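Local coordinates for uncharacterized protein Atu1656 (Agrobacterium tumefaciens, PDB 2OJH) that is of unknown function but belongs to the TolB family and folds as a six-bladed beta-propeller, at residues Leu57-Leu69 and Glu76-His90. Sequence-based numbering, arbitrary orientation. Where two conformers were deposited one is given.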
loop_
_atom_site.group_PDB
_atom_site.type_symbol
_atom_site.label_atom_id
_atom_site.label_comp_id
_atom_site.label_asym_id
_atom_site.label_seq_id
_atom_site.Cartn_x
_atom_site.Cartn_y
_atom_site.Cartn_z
ATOM N N LEU A 57 -4.641 0.865 10.534
ATOM C CA LEU A 57 -3.403 1.609 10.739
ATOM C C LEU A 57 -3.236 2.659 9.629
ATOM O O LEU A 57 -3.154 2.328 8.419
ATOM C CB LEU A 57 -2.204 0.659 10.831
ATOM C CG LEU A 57 -0.853 1.279 11.221
ATOM C CD1 LEU A 57 -0.827 1.658 12.701
ATOM C CD2 LEU A 57 0.268 0.297 10.868
ATOM N N LEU A 58 -3.242 3.924 10.038
ATOM C CA LEU A 58 -3.169 5.058 9.106
ATOM C C LEU A 58 -1.959 5.944 9.421
ATOM O O LEU A 58 -1.485 5.989 10.557
ATOM C CB LEU A 58 -4.405 5.962 9.255
ATOM C CG LEU A 58 -5.813 5.639 8.719
ATOM C CD1 LEU A 58 -6.015 5.917 7.257
ATOM C CD2 LEU A 58 -6.340 4.247 9.128
ATOM N N ASN A 59 -1.495 6.704 8.435
ATOM C CA ASN A 59 -0.567 7.788 8.773
ATOM C C ASN A 59 -1.176 9.165 8.566
ATOM O O ASN A 59 -2.056 9.374 7.705
ATOM C CB ASN A 59 0.776 7.664 8.026
ATOM C CG ASN A 59 0.596 7.679 6.529
ATOM O OD1 ASN A 59 0.118 6.713 5.953
ATOM N ND2 ASN A 59 0.961 8.780 5.901
ATOM N N SER A 60 -0.652 10.112 9.329
ATOM C CA SER A 60 -1.024 11.500 9.178
ATOM C C SER A 60 0.118 12.394 9.650
ATOM O O SER A 60 0.557 12.319 10.814
ATOM C CB SER A 60 -2.297 11.794 9.975
ATOM O OG SER A 60 -2.666 13.162 9.854
ATOM N N GLU A 61 0.581 13.239 8.734
ATOM C CA GLU A 61 1.601 14.255 9.030
ATOM C C GLU A 61 2.853 13.642 9.666
ATOM O O GLU A 61 3.410 14.187 10.622
ATOM C CB GLU A 61 1.015 15.374 9.907
ATOM C CG GLU A 61 -0.258 16.009 9.347
ATOM C CD GLU A 61 -0.019 16.849 8.093
ATOM O OE1 GLU A 61 1.142 17.263 7.857
ATOM O OE2 GLU A 61 -0.991 17.112 7.339
ATOM N N GLY A 62 3.263 12.491 9.132
ATOM C CA GLY A 62 4.487 11.809 9.554
ATOM C C GLY A 62 4.382 10.841 10.723
ATOM O O GLY A 62 5.371 10.178 11.075
ATOM N N LEU A 63 3.197 10.756 11.324
ATOM C CA LEU A 63 2.957 9.899 12.481
ATOM C C LEU A 63 2.011 8.767 12.147
ATOM O O LEU A 63 1.216 8.875 11.200
ATOM C CB LEU A 63 2.389 10.718 13.633
ATOM C CG LEU A 63 3.311 11.824 14.201
ATOM C CD1 LEU A 63 2.576 12.550 15.318
ATOM C CD2 LEU A 63 4.632 11.261 14.742
ATOM N N LEU A 64 2.096 7.673 12.905
ATOM C CA LEU A 64 1.189 6.539 12.679
ATOM C C LEU A 64 0.095 6.497 13.741
ATOM O O LEU A 64 0.361 6.767 14.919
ATOM C CB LEU A 64 1.936 5.208 12.750
ATOM C CG LEU A 64 2.706 4.652 11.570
ATOM C CD1 LEU A 64 3.125 3.261 12.007
ATOM C CD2 LEU A 64 1.815 4.569 10.343
ATOM N N TYR A 65 -1.110 6.092 13.330
ATOM C CA TYR A 65 -2.255 5.996 14.238
ATOM C C TYR A 65 -3.066 4.710 14.070
ATOM O O TYR A 65 -3.312 4.267 12.941
ATOM C CB TYR A 65 -3.207 7.177 14.009
ATOM C CG TYR A 65 -2.613 8.529 14.278
ATOM C CD1 TYR A 65 -1.891 9.199 13.301
ATOM C CD2 TYR A 65 -2.807 9.158 15.503
ATOM C CE1 TYR A 65 -1.333 10.465 13.550
ATOM C CE2 TYR A 65 -2.274 10.430 15.752
ATOM C CZ TYR A 65 -1.533 11.065 14.767
ATOM O OH TYR A 65 -0.992 12.312 14.990
ATOM N N ARG A 66 -3.522 4.144 15.188
ATOM C CA ARG A 66 -4.505 3.053 15.149
ATOM C C ARG A 66 -5.929 3.617 15.322
ATOM O O ARG A 66 -6.173 4.441 16.209
ATOM C CB ARG A 66 -4.232 2.023 16.256
ATOM C CG ARG A 66 -2.872 1.347 16.186
ATOM C CD ARG A 66 -2.688 0.337 17.316
ATOM N NE ARG A 66 -1.264 0.194 17.650
ATOM C CZ ARG A 66 -0.625 0.905 18.594
ATOM N NH1 ARG A 66 0.673 0.697 18.832
ATOM N NH2 ARG A 66 -1.272 1.837 19.299
ATOM N N LEU A 67 -6.854 3.176 14.468
ATOM C CA LEU A 67 -8.274 3.526 14.595
ATOM C C LEU A 67 -9.080 2.246 14.778
ATOM O O LEU A 67 -9.159 1.430 13.846
ATOM C CB LEU A 67 -8.765 4.253 13.354
ATOM C CG LEU A 67 -8.360 5.710 13.123
ATOM C CD1 LEU A 67 -6.848 5.911 12.854
ATOM C CD2 LEU A 67 -9.160 6.187 11.927
ATOM N N SER A 68 -9.637 2.063 15.976
ATOM C CA SER A 68 -10.410 0.864 16.294
ATOM C C SER A 68 -11.706 0.787 15.498
ATOM O O SER A 68 -12.411 1.776 15.353
ATOM C CB SER A 68 -10.722 0.803 17.784
ATOM O OG SER A 68 -11.372 -0.412 18.080
ATOM N N LEU A 69 -12.006 -0.403 15.001
ATOM C CA LEU A 69 -13.220 -0.644 14.207
ATOM C C LEU A 69 -14.466 -0.953 15.051
ATOM O O LEU A 69 -15.579 -0.955 14.532
ATOM C CB LEU A 69 -12.976 -1.730 13.163
ATOM C CG LEU A 69 -12.064 -1.247 12.022
ATOM C CD1 LEU A 69 -11.682 -2.394 11.154
ATOM C CD2 LEU A 69 -12.733 -0.146 11.186
ATOM N N GLU A 76 -5.429 6.717 17.627
ATOM C CA GLU A 76 -4.536 6.528 18.752
ATOM C C GLU A 76 -3.096 6.513 18.209
ATOM O O GLU A 76 -2.754 5.676 17.372
ATOM C CB GLU A 76 -4.868 5.205 19.420
ATOM C CG GLU A 76 -3.870 4.781 20.482
ATOM C CD GLU A 76 -4.038 3.323 20.921
ATOM O OE1 GLU A 76 -4.151 2.418 20.050
ATOM O OE2 GLU A 76 -4.042 3.087 22.150
ATOM N N LYS A 77 -2.262 7.445 18.671
ATOM C CA LYS A 77 -0.908 7.586 18.124
ATOM C C LYS A 77 -0.032 6.400 18.508
ATOM O O LYS A 77 0.004 6.001 19.686
ATOM C CB LYS A 77 -0.248 8.901 18.581
ATOM C CG LYS A 77 1.024 9.276 17.776
ATOM C CD LYS A 77 1.760 10.445 18.407
ATOM C CE LYS A 77 2.409 10.061 19.745
ATOM N NZ LYS A 77 3.795 9.505 19.599
ATOM N N VAL A 78 0.671 5.865 17.513
ATOM C CA VAL A 78 1.648 4.784 17.686
ATOM C C VAL A 78 3.018 5.381 18.029
ATOM O O VAL A 78 3.491 6.310 17.352
ATOM C CB VAL A 78 1.749 3.929 16.384
ATOM C CG1 VAL A 78 2.795 2.814 16.506
ATOM C CG2 VAL A 78 0.401 3.349 16.055
ATOM N N ASP A 79 3.640 4.866 19.087
ATOM C CA ASP A 79 5.034 5.182 19.417
ATOM C C ASP A 79 5.944 4.559 18.344
ATOM O O ASP A 79 6.169 3.344 18.347
ATOM C CB ASP A 79 5.374 4.619 20.806
ATOM C CG ASP A 79 6.797 4.963 21.270
ATOM O OD1 ASP A 79 7.519 5.692 20.559
ATOM O OD2 ASP A 79 7.195 4.493 22.374
ATOM N N THR A 80 6.442 5.394 17.428
ATOM C CA THR A 80 7.388 4.995 16.381
ATOM C C THR A 80 8.802 5.494 16.750
ATOM O O THR A 80 9.695 5.537 15.915
ATOM C CB THR A 80 6.977 5.551 14.988
ATOM O OG1 THR A 80 6.665 6.945 15.106
ATOM C CG2 THR A 80 5.746 4.820 14.429
ATOM N N GLY A 81 9.000 5.854 18.015
ATOM C CA GLY A 81 10.255 6.471 18.465
ATOM C C GLY A 81 10.685 7.641 17.590
ATOM O O GLY A 81 9.876 8.544 17.317
ATOM N N PHE A 82 11.940 7.617 17.126
ATOM C CA PHE A 82 12.519 8.759 16.413
ATOM C C PHE A 82 11.829 8.946 15.072
ATOM O O PHE A 82 12.006 9.967 14.422
ATOM C CB PHE A 82 14.038 8.607 16.210
ATOM C CG PHE A 82 14.423 7.435 15.347
ATOM C CD1 PHE A 82 14.229 7.481 13.973
ATOM C CD2 PHE A 82 14.972 6.296 15.908
ATOM C CE1 PHE A 82 14.559 6.410 13.159
ATOM C CE2 PHE A 82 15.326 5.220 15.107
ATOM C CZ PHE A 82 15.104 5.278 13.722
ATOM N N ALA A 83 11.060 7.953 14.655
ATOM C CA ALA A 83 10.538 7.937 13.269
ATOM C C ALA A 83 9.274 8.775 13.142
ATOM O O ALA A 83 8.161 8.245 13.129
ATOM C CB ALA A 83 10.265 6.516 12.822
ATOM N N THR A 84 9.437 10.091 13.080
ATOM C CA THR A 84 8.279 10.980 13.140
ATOM C C THR A 84 8.038 11.649 11.795
ATOM O O THR A 84 7.288 12.636 11.703
ATOM C CB THR A 84 8.498 12.061 14.159
ATOM O OG1 THR A 84 9.731 12.734 13.857
ATOM C CG2 THR A 84 8.580 11.459 15.580
ATOM N N ILE A 85 8.699 11.147 10.756
ATOM C CA ILE A 85 8.414 11.602 9.413
ATOM C C ILE A 85 8.175 10.356 8.561
ATOM O O ILE A 85 8.913 10.091 7.591
ATOM C CB ILE A 85 9.518 12.508 8.792
ATOM C CG1 ILE A 85 9.930 13.648 9.729
ATOM C CG2 ILE A 85 8.999 13.139 7.492
ATOM C CD1 ILE A 85 11.257 14.388 9.298
ATOM N N CYS A 86 7.156 9.592 8.958
ATOM C CA CYS A 86 6.682 8.421 8.228
ATOM C C CYS A 86 5.858 8.825 7.005
ATOM O O CYS A 86 5.088 9.805 7.037
ATOM C CB CYS A 86 5.808 7.547 9.125
ATOM S SG CYS A 86 6.753 6.791 10.411
ATOM N N ASN A 87 5.994 8.072 5.924
ATOM C CA ASN A 87 5.215 8.382 4.749
ATOM C C ASN A 87 4.071 7.358 4.620
ATOM O O ASN A 87 3.792 6.628 5.583
ATOM C CB ASN A 87 6.113 8.477 3.502
ATOM C CG ASN A 87 6.818 7.151 3.166
ATOM O OD1 ASN A 87 6.251 6.068 3.354
ATOM N ND2 ASN A 87 8.053 7.243 2.615
ATOM N N ASN A 88 3.446 7.294 3.448
ATOM C CA ASN A 88 2.227 6.476 3.253
ATOM C C ASN A 88 2.439 4.984 3.023
ATOM O O ASN A 88 1.481 4.278 2.714
ATOM C CB ASN A 88 1.451 6.952 2.039
ATOM C CG ASN A 88 0.824 8.299 2.238
ATOM O OD1 ASN A 88 1.125 9.030 3.213
ATOM N ND2 ASN A 88 -0.075 8.648 1.320
ATOM N N ASP A 89 3.680 4.519 3.174
ATOM C CA ASP A 89 4.070 3.160 2.782
ATOM C C ASP A 89 4.459 2.418 4.034
ATOM O O ASP A 89 5.547 2.627 4.570
ATOM C CB ASP A 89 5.243 3.215 1.794
ATOM C CG ASP A 89 4.961 4.055 0.569
ATOM O OD1 ASP A 89 3.844 3.998 -0.019
ATOM O OD2 ASP A 89 5.897 4.761 0.126
ATOM N N HIS A 90 3.557 1.567 4.518
ATOM C CA HIS A 90 3.715 0.942 5.833
ATOM C C HIS A 90 2.827 -0.286 5.867
ATOM O O HIS A 90 1.964 -0.449 5.035
ATOM C CB HIS A 90 3.350 1.912 6.981
ATOM C CG HIS A 90 2.048 2.653 6.785
ATOM N ND1 HIS A 90 0.817 2.067 7.001
ATOM C CD2 HIS A 90 1.794 3.936 6.430
ATOM C CE1 HIS A 90 -0.138 2.946 6.753
ATOM N NE2 HIS A 90 0.428 4.093 6.413
HETATM O O HOH W 1 2.645 10.994 6.837
HETATM O O HOH W 2 5.706 14.430 12.796
HETATM O O HOH W 3 6.468 15.122 9.979
HETATM O O HOH W 4 3.800 7.555 15.068
HETATM O O HOH W 5 2.229 2.449 20.720
#
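Glu76 and Arg66 form an antiparallel hydrogen-bonded pair, each backbone N giving to the other's O at 2.8 Å. Their side chains leave the same face of the sheet, where Arg66 NH2 reaches Glu76 OE1 at 3.0 Å in a salt bridge whose hydrogen bond is weak; NE of the same guanidinium binds Tyr99 OH and NH1 binds Ser117 O. Lys77, in the non-hydrogen-bonded pair with Tyr65, lays its CB against ring atom CE2 and runs extended through CD, which meets Leu63 CD1, before bending away beyond it. Val78 N gives an almost straight bond (176°) to Leu64 O. Val78 CG2, anti to the carbonyl carbon (chi1 178° sets CG1 anti to N), lies over the centre of one guanidinium face, 3.7 Å from Arg66 CZ. Beyond Val78 the direct backbone pairing gives way to a water that bridges Leu64 N, Val78 O and Thr80 OG1. Thr80 offers CG2 to Leu64 CD1, while a type II' turn reverses the chain from Thr80 to Ala83. Thr84 CB and CG2 pack beside Leu63 CD2. Cys86 N binds Gly62 O at 2.8 Å, on the type I' turn of the 57-69 hairpin; a second water ties Cys86 O to Gly62 N and Asn59 ND2. Asn88 OD1 accepts from Asn59 ND2 at 2.7 Å, the donor standing above its carbonyl plane. His90 NE2 gives to Asn59 OD1 in the plane of the ring, fixing the other end of that amide. Leu64 CD2 sits over the imidazole face in a CH-pi contact, and His90 ND1 goes to Asn48 OD1. Strands 45-49, 55-60, 63-68 and 76-77 make one four-stranded propeller blade, and 78-90 crosses from its outermost strand to strand 91-92 of the next, with Leu64 and Ala83 touching Ile101 on strand 98-103.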